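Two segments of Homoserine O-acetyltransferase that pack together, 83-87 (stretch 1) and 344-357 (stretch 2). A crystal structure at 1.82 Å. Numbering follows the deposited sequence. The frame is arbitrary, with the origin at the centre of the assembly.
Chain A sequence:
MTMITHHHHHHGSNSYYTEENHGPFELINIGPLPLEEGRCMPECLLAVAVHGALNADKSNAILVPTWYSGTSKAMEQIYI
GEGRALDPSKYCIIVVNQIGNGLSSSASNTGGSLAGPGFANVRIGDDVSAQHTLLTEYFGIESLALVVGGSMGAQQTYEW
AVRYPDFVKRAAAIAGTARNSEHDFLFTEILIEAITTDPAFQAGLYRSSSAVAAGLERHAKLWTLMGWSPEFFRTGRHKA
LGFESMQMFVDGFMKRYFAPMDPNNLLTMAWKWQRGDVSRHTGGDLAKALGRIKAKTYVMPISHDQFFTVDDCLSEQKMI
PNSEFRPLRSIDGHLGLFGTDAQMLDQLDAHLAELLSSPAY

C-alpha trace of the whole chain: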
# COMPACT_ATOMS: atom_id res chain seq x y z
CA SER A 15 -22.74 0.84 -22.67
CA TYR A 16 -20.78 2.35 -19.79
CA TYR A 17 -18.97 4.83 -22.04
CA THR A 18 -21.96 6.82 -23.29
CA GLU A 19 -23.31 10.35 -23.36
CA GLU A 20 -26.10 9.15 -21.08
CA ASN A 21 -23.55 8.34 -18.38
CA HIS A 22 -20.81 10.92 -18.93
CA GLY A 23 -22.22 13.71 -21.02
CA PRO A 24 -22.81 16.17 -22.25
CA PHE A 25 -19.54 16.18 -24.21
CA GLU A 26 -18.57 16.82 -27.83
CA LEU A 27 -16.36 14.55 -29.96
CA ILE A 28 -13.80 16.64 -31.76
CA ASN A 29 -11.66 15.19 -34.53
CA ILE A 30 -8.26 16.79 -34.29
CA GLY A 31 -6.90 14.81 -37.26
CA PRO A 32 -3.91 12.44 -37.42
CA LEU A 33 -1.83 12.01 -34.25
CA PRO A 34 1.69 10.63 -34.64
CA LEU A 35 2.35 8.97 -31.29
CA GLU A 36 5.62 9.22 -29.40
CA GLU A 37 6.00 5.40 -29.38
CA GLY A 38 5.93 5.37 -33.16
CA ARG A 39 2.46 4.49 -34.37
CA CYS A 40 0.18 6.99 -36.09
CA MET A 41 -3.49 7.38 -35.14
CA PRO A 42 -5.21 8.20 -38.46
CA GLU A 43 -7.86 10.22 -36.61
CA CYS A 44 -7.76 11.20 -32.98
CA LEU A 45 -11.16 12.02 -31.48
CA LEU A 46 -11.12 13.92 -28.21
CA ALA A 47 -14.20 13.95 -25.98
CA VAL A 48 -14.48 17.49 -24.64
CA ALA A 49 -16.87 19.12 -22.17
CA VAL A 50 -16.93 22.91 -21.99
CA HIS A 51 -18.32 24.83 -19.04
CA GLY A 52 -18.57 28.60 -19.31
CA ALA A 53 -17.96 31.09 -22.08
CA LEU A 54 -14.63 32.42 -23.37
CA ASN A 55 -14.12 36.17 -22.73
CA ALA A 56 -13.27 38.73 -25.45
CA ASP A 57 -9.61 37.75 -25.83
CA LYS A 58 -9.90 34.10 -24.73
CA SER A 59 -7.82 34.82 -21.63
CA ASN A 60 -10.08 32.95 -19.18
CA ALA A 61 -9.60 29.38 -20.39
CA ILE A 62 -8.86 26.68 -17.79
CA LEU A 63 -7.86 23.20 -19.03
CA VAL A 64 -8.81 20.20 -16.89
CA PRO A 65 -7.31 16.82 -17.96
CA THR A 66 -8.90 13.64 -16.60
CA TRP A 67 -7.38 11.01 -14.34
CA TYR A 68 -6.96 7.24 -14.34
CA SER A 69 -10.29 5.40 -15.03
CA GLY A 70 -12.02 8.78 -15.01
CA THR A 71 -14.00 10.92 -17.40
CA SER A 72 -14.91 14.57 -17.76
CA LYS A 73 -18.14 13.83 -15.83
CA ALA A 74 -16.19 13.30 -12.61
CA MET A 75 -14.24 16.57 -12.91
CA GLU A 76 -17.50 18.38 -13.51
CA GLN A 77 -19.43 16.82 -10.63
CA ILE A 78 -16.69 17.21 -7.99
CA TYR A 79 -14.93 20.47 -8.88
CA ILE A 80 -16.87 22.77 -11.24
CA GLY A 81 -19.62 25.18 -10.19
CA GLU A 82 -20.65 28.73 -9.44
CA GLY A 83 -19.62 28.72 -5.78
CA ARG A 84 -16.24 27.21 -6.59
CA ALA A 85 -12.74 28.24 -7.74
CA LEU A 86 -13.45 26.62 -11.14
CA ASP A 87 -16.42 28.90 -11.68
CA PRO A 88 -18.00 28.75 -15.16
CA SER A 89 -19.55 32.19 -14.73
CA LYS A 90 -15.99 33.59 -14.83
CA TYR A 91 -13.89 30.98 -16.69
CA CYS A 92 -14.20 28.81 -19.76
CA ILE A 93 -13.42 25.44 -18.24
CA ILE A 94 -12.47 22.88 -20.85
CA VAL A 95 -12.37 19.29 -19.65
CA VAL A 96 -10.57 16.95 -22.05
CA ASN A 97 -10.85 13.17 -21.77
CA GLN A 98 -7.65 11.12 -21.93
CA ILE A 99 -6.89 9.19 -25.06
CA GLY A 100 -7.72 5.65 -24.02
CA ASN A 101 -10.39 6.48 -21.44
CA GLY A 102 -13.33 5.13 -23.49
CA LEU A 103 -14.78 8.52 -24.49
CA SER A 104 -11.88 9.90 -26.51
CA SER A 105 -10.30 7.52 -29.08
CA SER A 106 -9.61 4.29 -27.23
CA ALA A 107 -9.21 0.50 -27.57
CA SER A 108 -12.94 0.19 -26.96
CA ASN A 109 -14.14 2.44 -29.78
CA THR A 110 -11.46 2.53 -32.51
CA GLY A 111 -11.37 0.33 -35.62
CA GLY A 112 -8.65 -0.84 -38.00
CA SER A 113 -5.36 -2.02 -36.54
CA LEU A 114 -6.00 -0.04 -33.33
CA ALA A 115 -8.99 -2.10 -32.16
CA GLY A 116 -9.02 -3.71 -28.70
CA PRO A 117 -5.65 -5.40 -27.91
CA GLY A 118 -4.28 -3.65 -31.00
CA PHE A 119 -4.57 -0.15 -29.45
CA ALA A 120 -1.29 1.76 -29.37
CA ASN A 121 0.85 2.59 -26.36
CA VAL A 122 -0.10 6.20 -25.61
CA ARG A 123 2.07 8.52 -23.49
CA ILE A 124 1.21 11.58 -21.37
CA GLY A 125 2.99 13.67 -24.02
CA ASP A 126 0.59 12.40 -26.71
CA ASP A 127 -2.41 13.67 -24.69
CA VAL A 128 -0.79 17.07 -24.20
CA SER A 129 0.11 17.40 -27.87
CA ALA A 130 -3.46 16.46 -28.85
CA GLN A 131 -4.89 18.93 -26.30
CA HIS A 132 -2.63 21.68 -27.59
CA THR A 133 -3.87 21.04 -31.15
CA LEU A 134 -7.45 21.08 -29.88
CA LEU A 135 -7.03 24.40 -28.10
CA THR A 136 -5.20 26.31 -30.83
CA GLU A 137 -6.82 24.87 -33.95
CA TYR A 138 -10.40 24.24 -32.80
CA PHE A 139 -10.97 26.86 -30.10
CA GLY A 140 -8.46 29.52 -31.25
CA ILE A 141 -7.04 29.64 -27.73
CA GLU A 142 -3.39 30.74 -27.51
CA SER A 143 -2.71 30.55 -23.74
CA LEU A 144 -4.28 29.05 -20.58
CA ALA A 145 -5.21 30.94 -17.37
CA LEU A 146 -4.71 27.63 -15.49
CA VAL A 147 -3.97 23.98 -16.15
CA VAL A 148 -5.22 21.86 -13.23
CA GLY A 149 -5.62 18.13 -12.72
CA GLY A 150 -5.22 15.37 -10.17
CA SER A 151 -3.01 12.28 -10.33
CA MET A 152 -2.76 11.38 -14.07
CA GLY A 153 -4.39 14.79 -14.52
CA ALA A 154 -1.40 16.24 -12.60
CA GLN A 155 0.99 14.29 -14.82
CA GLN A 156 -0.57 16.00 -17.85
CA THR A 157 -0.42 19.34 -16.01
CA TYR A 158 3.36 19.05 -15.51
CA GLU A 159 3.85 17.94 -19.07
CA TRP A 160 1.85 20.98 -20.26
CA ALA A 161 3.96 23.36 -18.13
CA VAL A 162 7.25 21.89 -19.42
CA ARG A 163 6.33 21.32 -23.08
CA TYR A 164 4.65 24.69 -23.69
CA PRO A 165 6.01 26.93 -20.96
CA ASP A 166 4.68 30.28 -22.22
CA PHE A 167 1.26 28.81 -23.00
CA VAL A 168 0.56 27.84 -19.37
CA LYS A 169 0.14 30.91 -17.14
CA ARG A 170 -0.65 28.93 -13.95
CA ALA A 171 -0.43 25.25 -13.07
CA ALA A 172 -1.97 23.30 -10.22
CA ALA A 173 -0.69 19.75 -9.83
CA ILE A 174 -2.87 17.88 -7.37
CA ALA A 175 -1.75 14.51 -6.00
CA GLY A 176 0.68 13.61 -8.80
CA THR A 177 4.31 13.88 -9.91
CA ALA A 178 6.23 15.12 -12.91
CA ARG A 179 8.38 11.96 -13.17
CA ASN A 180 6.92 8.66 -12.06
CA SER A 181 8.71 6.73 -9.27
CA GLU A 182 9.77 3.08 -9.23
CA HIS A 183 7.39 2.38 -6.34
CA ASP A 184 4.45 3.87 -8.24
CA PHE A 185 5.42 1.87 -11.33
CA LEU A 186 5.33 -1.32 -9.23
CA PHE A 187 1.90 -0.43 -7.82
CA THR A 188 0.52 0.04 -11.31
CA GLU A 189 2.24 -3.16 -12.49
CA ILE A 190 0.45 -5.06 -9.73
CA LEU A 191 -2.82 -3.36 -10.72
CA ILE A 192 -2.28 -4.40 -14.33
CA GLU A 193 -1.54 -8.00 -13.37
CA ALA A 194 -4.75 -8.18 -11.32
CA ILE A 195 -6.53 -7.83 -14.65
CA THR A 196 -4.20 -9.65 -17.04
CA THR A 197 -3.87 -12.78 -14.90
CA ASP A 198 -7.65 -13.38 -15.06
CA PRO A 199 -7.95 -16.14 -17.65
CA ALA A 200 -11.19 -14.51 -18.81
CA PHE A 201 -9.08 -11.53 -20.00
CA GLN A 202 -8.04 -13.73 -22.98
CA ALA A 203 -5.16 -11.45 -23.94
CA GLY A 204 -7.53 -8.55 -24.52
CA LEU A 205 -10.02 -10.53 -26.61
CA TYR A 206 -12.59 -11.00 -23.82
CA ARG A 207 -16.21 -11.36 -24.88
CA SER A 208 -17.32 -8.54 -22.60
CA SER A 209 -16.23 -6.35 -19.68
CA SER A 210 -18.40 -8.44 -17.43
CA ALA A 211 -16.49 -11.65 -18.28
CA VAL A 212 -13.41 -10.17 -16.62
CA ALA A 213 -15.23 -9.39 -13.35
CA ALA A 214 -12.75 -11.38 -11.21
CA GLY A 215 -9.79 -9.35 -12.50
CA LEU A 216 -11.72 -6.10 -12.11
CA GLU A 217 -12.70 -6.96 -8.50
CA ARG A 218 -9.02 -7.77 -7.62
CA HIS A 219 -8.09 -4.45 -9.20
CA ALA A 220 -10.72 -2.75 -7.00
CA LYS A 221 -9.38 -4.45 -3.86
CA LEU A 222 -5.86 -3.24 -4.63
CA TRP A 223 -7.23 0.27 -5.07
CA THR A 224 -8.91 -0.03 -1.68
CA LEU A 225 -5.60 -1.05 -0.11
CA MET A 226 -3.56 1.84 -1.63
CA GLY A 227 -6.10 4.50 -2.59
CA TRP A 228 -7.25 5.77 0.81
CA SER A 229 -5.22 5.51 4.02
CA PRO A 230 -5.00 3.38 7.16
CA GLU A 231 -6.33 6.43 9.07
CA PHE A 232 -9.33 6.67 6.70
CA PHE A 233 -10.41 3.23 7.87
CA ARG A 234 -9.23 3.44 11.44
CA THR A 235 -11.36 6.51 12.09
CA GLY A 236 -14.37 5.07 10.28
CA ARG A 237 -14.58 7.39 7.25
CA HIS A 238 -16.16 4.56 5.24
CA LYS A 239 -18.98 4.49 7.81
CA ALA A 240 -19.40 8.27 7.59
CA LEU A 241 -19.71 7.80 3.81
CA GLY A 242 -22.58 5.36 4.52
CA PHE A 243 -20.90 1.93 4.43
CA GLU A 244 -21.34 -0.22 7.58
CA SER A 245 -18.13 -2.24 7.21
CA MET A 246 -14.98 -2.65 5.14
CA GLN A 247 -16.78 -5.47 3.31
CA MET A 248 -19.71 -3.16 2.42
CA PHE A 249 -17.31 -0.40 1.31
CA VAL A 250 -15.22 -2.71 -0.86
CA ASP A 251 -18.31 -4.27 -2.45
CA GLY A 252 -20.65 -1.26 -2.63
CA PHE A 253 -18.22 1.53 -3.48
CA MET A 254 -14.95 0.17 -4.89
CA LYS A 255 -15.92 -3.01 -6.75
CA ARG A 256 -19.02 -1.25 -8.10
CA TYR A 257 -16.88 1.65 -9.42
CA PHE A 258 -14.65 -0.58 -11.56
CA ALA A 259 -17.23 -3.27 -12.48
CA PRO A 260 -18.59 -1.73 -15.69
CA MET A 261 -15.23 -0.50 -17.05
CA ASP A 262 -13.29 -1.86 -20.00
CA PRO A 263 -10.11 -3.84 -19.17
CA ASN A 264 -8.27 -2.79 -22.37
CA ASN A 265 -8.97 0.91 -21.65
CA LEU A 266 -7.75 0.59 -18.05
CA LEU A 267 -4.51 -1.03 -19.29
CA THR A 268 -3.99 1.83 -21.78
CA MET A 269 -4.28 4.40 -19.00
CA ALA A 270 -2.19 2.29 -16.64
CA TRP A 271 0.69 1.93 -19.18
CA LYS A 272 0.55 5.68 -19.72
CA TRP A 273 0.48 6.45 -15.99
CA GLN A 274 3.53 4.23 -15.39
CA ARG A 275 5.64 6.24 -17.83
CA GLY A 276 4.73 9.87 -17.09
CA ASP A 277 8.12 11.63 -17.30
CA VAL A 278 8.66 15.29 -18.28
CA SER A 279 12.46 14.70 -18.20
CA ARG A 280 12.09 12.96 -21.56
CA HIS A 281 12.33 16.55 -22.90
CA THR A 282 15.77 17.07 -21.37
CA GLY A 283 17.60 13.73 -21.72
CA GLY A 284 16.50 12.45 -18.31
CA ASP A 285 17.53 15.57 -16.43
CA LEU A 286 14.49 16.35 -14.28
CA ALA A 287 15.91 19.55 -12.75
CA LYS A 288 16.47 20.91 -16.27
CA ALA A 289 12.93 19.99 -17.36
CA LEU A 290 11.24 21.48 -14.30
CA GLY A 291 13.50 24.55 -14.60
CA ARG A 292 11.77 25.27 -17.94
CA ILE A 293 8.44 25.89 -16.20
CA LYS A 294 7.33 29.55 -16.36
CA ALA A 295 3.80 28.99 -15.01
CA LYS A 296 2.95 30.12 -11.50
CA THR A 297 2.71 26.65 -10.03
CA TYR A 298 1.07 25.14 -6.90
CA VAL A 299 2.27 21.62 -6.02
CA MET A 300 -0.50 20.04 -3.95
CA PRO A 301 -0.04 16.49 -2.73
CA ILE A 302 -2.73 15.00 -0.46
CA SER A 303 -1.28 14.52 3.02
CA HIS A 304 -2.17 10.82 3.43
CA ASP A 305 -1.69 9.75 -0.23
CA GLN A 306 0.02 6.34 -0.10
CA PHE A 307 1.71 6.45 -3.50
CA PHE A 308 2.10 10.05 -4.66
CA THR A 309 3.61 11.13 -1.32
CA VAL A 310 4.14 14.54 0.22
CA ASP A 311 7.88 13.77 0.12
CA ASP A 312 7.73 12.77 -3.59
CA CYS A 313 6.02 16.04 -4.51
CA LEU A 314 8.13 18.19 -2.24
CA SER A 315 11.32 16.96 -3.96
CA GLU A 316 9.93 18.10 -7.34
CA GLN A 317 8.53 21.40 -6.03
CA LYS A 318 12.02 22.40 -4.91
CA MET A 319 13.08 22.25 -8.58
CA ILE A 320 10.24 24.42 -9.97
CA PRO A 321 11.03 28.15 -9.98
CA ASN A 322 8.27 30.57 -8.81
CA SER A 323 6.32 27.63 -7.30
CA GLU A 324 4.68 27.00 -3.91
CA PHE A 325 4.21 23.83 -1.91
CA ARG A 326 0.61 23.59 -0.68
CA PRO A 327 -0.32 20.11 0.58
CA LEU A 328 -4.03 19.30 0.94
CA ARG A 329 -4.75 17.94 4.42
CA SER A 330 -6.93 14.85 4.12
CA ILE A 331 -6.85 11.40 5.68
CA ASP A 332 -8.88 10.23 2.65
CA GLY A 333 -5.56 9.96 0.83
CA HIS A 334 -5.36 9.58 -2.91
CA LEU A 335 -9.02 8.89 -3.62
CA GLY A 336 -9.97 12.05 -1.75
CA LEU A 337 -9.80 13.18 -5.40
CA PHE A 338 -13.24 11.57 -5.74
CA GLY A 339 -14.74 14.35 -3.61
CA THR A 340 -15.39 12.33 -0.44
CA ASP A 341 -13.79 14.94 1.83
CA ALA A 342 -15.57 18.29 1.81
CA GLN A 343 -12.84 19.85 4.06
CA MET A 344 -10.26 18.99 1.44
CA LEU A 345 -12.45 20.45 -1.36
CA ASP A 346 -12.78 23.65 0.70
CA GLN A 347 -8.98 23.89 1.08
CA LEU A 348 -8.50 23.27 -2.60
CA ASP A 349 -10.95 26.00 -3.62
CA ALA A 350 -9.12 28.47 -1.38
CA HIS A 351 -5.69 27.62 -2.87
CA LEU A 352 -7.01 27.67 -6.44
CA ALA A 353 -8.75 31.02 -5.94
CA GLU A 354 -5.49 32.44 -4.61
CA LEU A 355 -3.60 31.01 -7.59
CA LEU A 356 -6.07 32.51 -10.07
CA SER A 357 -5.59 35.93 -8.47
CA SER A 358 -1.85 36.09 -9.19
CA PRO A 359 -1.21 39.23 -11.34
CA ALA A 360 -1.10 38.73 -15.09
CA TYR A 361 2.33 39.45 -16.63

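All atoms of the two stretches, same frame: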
# COMPACT_ATOMS: atom_id res chain seq x y z
N GLY A 83 -20.24 28.30 -7.04
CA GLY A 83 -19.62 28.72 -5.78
C GLY A 83 -18.13 28.41 -5.67
O GLY A 83 -17.50 28.65 -4.65
N ARG A 84 -17.54 27.88 -6.73
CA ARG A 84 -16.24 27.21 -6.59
C ARG A 84 -15.10 28.03 -7.22
O ARG A 84 -15.35 29.03 -7.87
CB ARG A 84 -16.31 25.82 -7.23
CG ARG A 84 -17.55 24.99 -6.86
CD ARG A 84 -17.45 24.44 -5.45
NE ARG A 84 -16.30 23.53 -5.27
CZ ARG A 84 -16.30 22.24 -5.58
NH1 ARG A 84 -17.38 21.66 -6.10
NH2 ARG A 84 -15.21 21.50 -5.36
N ALA A 85 -13.86 27.59 -7.04
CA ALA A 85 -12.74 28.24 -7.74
C ALA A 85 -12.89 28.09 -9.26
O ALA A 85 -12.73 29.07 -10.02
CB ALA A 85 -11.39 27.66 -7.27
N LEU A 86 -13.18 26.86 -9.72
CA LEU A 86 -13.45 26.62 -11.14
C LEU A 86 -14.90 27.01 -11.42
O LEU A 86 -15.79 26.17 -11.50
CB LEU A 86 -13.20 25.17 -11.51
CG LEU A 86 -11.80 24.65 -11.15
CD1 LEU A 86 -11.59 23.26 -11.69
CD2 LEU A 86 -10.73 25.61 -11.65
N ASP A 87 -15.11 28.30 -11.57
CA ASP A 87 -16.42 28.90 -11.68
C ASP A 87 -16.72 29.21 -13.15
O ASP A 87 -16.09 30.08 -13.73
CB ASP A 87 -16.44 30.18 -10.83
CG ASP A 87 -17.80 30.85 -10.75
OD1 ASP A 87 -18.67 30.64 -11.63
OD2 ASP A 87 -18.00 31.62 -9.79
N MET A 344 -11.29 18.95 2.45
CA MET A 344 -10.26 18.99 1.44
C MET A 344 -10.69 19.79 0.21
O MET A 344 -9.92 20.60 -0.31
CB MET A 344 -9.88 17.56 1.03
CG MET A 344 -8.57 17.47 0.27
SD MET A 344 -8.58 16.16 -0.99
CE MET A 344 -9.68 17.06 -2.12
N LEU A 345 -11.92 19.60 -0.27
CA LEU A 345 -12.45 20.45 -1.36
C LEU A 345 -12.45 21.94 -1.00
O LEU A 345 -12.17 22.78 -1.86
CB LEU A 345 -13.88 20.03 -1.74
CG LEU A 345 -13.94 18.61 -2.38
CD1 LEU A 345 -15.35 18.27 -2.76
CD2 LEU A 345 -13.04 18.48 -3.61
N ASP A 346 -12.77 22.26 0.26
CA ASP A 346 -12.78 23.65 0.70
C ASP A 346 -11.36 24.21 0.67
O ASP A 346 -11.14 25.32 0.18
CB ASP A 346 -13.41 23.76 2.09
CG ASP A 346 -13.59 25.18 2.53
OD1 ASP A 346 -14.52 25.85 2.04
OD2 ASP A 346 -12.80 25.63 3.40
N GLN A 347 -10.38 23.43 1.15
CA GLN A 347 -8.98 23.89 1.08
C GLN A 347 -8.55 24.12 -0.35
O GLN A 347 -7.88 25.12 -0.69
CB GLN A 347 -8.03 22.88 1.72
CG GLN A 347 -8.31 22.49 3.13
CD GLN A 347 -7.45 21.27 3.49
OE1 GLN A 347 -6.24 21.23 3.17
NE2 GLN A 347 -8.07 20.27 4.10
N LEU A 348 -8.91 23.18 -1.22
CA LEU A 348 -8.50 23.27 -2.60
C LEU A 348 -9.05 24.52 -3.27
O LEU A 348 -8.34 25.19 -4.04
CB LEU A 348 -8.95 22.03 -3.38
CG LEU A 348 -8.57 22.04 -4.87
CD1 LEU A 348 -7.05 22.11 -5.02
CD2 LEU A 348 -9.09 20.78 -5.54
N ASP A 349 -10.33 24.83 -3.00
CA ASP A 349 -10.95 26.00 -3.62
C ASP A 349 -10.21 27.26 -3.20
O ASP A 349 -10.04 28.20 -4.02
CB ASP A 349 -12.44 26.12 -3.24
CG ASP A 349 -13.36 25.33 -4.18
OD1 ASP A 349 -12.93 25.01 -5.32
OD2 ASP A 349 -14.51 25.03 -3.80
N ALA A 350 -9.80 27.29 -1.93
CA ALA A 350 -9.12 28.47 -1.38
C ALA A 350 -7.75 28.64 -2.05
O ALA A 350 -7.38 29.76 -2.46
CB ALA A 350 -8.98 28.35 0.14
N HIS A 351 -7.00 27.55 -2.20
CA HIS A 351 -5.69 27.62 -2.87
C HIS A 351 -5.87 28.01 -4.35
O HIS A 351 -5.15 28.87 -4.87
CB HIS A 351 -4.93 26.28 -2.79
CG HIS A 351 -4.47 25.92 -1.42
ND1 HIS A 351 -3.72 26.77 -0.62
CD2 HIS A 351 -4.62 24.79 -0.69
CE1 HIS A 351 -3.44 26.18 0.52
NE2 HIS A 351 -3.99 24.96 0.51
N LEU A 352 -6.81 27.37 -5.02
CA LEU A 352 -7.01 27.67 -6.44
C LEU A 352 -7.47 29.12 -6.68
O LEU A 352 -7.07 29.74 -7.67
CB LEU A 352 -8.03 26.73 -7.06
CG LEU A 352 -7.59 25.27 -7.28
CD1 LEU A 352 -8.75 24.50 -7.94
CD2 LEU A 352 -6.30 25.16 -8.09
N ALA A 353 -8.30 29.64 -5.79
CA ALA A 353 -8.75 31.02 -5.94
C ALA A 353 -7.56 31.97 -5.77
O ALA A 353 -7.43 32.98 -6.46
CB ALA A 353 -9.88 31.34 -4.94
N GLU A 354 -6.65 31.61 -4.87
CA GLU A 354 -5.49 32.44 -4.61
C GLU A 354 -4.57 32.38 -5.82
O GLU A 354 -4.04 33.39 -6.26
CB GLU A 354 -4.75 31.98 -3.35
CG GLU A 354 -3.50 32.79 -3.07
CD GLU A 354 -2.87 32.46 -1.73
OE1 GLU A 354 -3.50 31.76 -0.91
OE2 GLU A 354 -1.73 32.92 -1.50
N LEU A 355 -4.42 31.19 -6.39
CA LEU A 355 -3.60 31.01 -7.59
C LEU A 355 -4.13 31.83 -8.75
O LEU A 355 -3.36 32.50 -9.46
CB LEU A 355 -3.55 29.53 -7.99
CG LEU A 355 -2.71 29.18 -9.22
CD1 LEU A 355 -1.29 29.74 -9.07
CD2 LEU A 355 -2.64 27.63 -9.32
N LEU A 356 -5.44 31.79 -8.95
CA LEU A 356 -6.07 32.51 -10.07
C LEU A 356 -6.02 34.02 -9.88
O LEU A 356 -6.33 34.77 -10.81
CB LEU A 356 -7.52 32.07 -10.24
CG LEU A 356 -7.61 30.66 -10.89
CD1 LEU A 356 -8.98 30.00 -10.62
CD2 LEU A 356 -7.41 30.82 -12.40
N SER A 357 -5.65 34.49 -8.69
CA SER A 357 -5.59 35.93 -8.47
C SER A 357 -4.17 36.48 -8.62
O SER A 357 -3.93 37.69 -8.45
CB SER A 357 -6.16 36.28 -7.09
OG SER A 357 -5.21 35.95 -6.09
O HOH W 1 -12.50 22.31 -4.66
O HOH W 2 -13.18 24.45 -8.02

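The contact is built around one carboxylate. Asp349, on the helix of stretch 2, points its CA-to-CB bond toward the loop of stretch 1, and its two oxygens take separate partners there. Arg84 NE donates to Asp349 OD2 at 2.8 Å, a hydrogen bond that is also a salt bridge. OD2 lies at the edge of the guanidinium, near its plane, which is where an N-H can aim at an acceptor. The second oxygen reads the backbone: Ala85 N donates to Asp349 OD1 at 3.2 Å, a bond that is nearly straight at 168° but long, and weak. Aspartate suits this position because its short side chain, with chi1 at -87°, reaches the loop while the helix stays close; the CA atoms of Ala85 and Asp349 are only 5.0 Å apart.

Arginine reaches the same place by a different route. The CA-to-CB bond of Arg84 runs sideways to the helix, and the m, m, m sequence of its first three chi angles folds the chain round so that its end comes nearer. A long, flexible side chain can therefore serve a contact toward which its own backbone does not point. The remaining guanidinium nitrogens are not idle, since NH1 and NH2 both have hydrogen bonds elsewhere in the structure.

Two waters complete the polar layer. Water 1 accepts from Arg84 NH2 at 2.9 Å and donates to Leu345 O at 2.9 Å, with a weak further bond to Asp349 OD1 at 2.8 Å; it thus ties the guanidinium to the helix backbone one turn before the aspartate. Water 2 accepts from Leu86 N at 2.9 Å and donates to Asp349 OD1 at 2.8 Å. Through it the carboxylate reaches a second loop amide, next to the one it binds directly. OD1 is thus a hub for Ala85 N and both waters.

Beside this polar cluster lies the apolar packing, and Ala85 belongs to both. While its amide faces the carboxylate, its methyl points toward the helix, and Ala85 CB meets Leu352 CB at 3.5 Å. The same methyl is 4.0 Å from Ala353 N, so it sits close against the helix backbone. A small side chain suits such a close approach, and Ala85 has the largest area covered of any residue in the contact.

The leucines fill in around it. Leu345, Leu352 and Leu356 all point toward the loop with chi1 m and chi2 t, and together with Asp349 they follow the three- and four-residue spacing that keeps one side of a helix facing its partner. Leu356 CD1 packs 3.9 Å from Ala85 O, and Leu345 CD2 lies 4.1 Å from Arg84 NH2. Leu86 starts sideways, but its end swings nearer, bringing Leu86 CD2 to 4.3 Å from Leu352 CD1. Altogether 338 Å² is buried, a modest area organised by a single acidic side chain and a closely packed methyl.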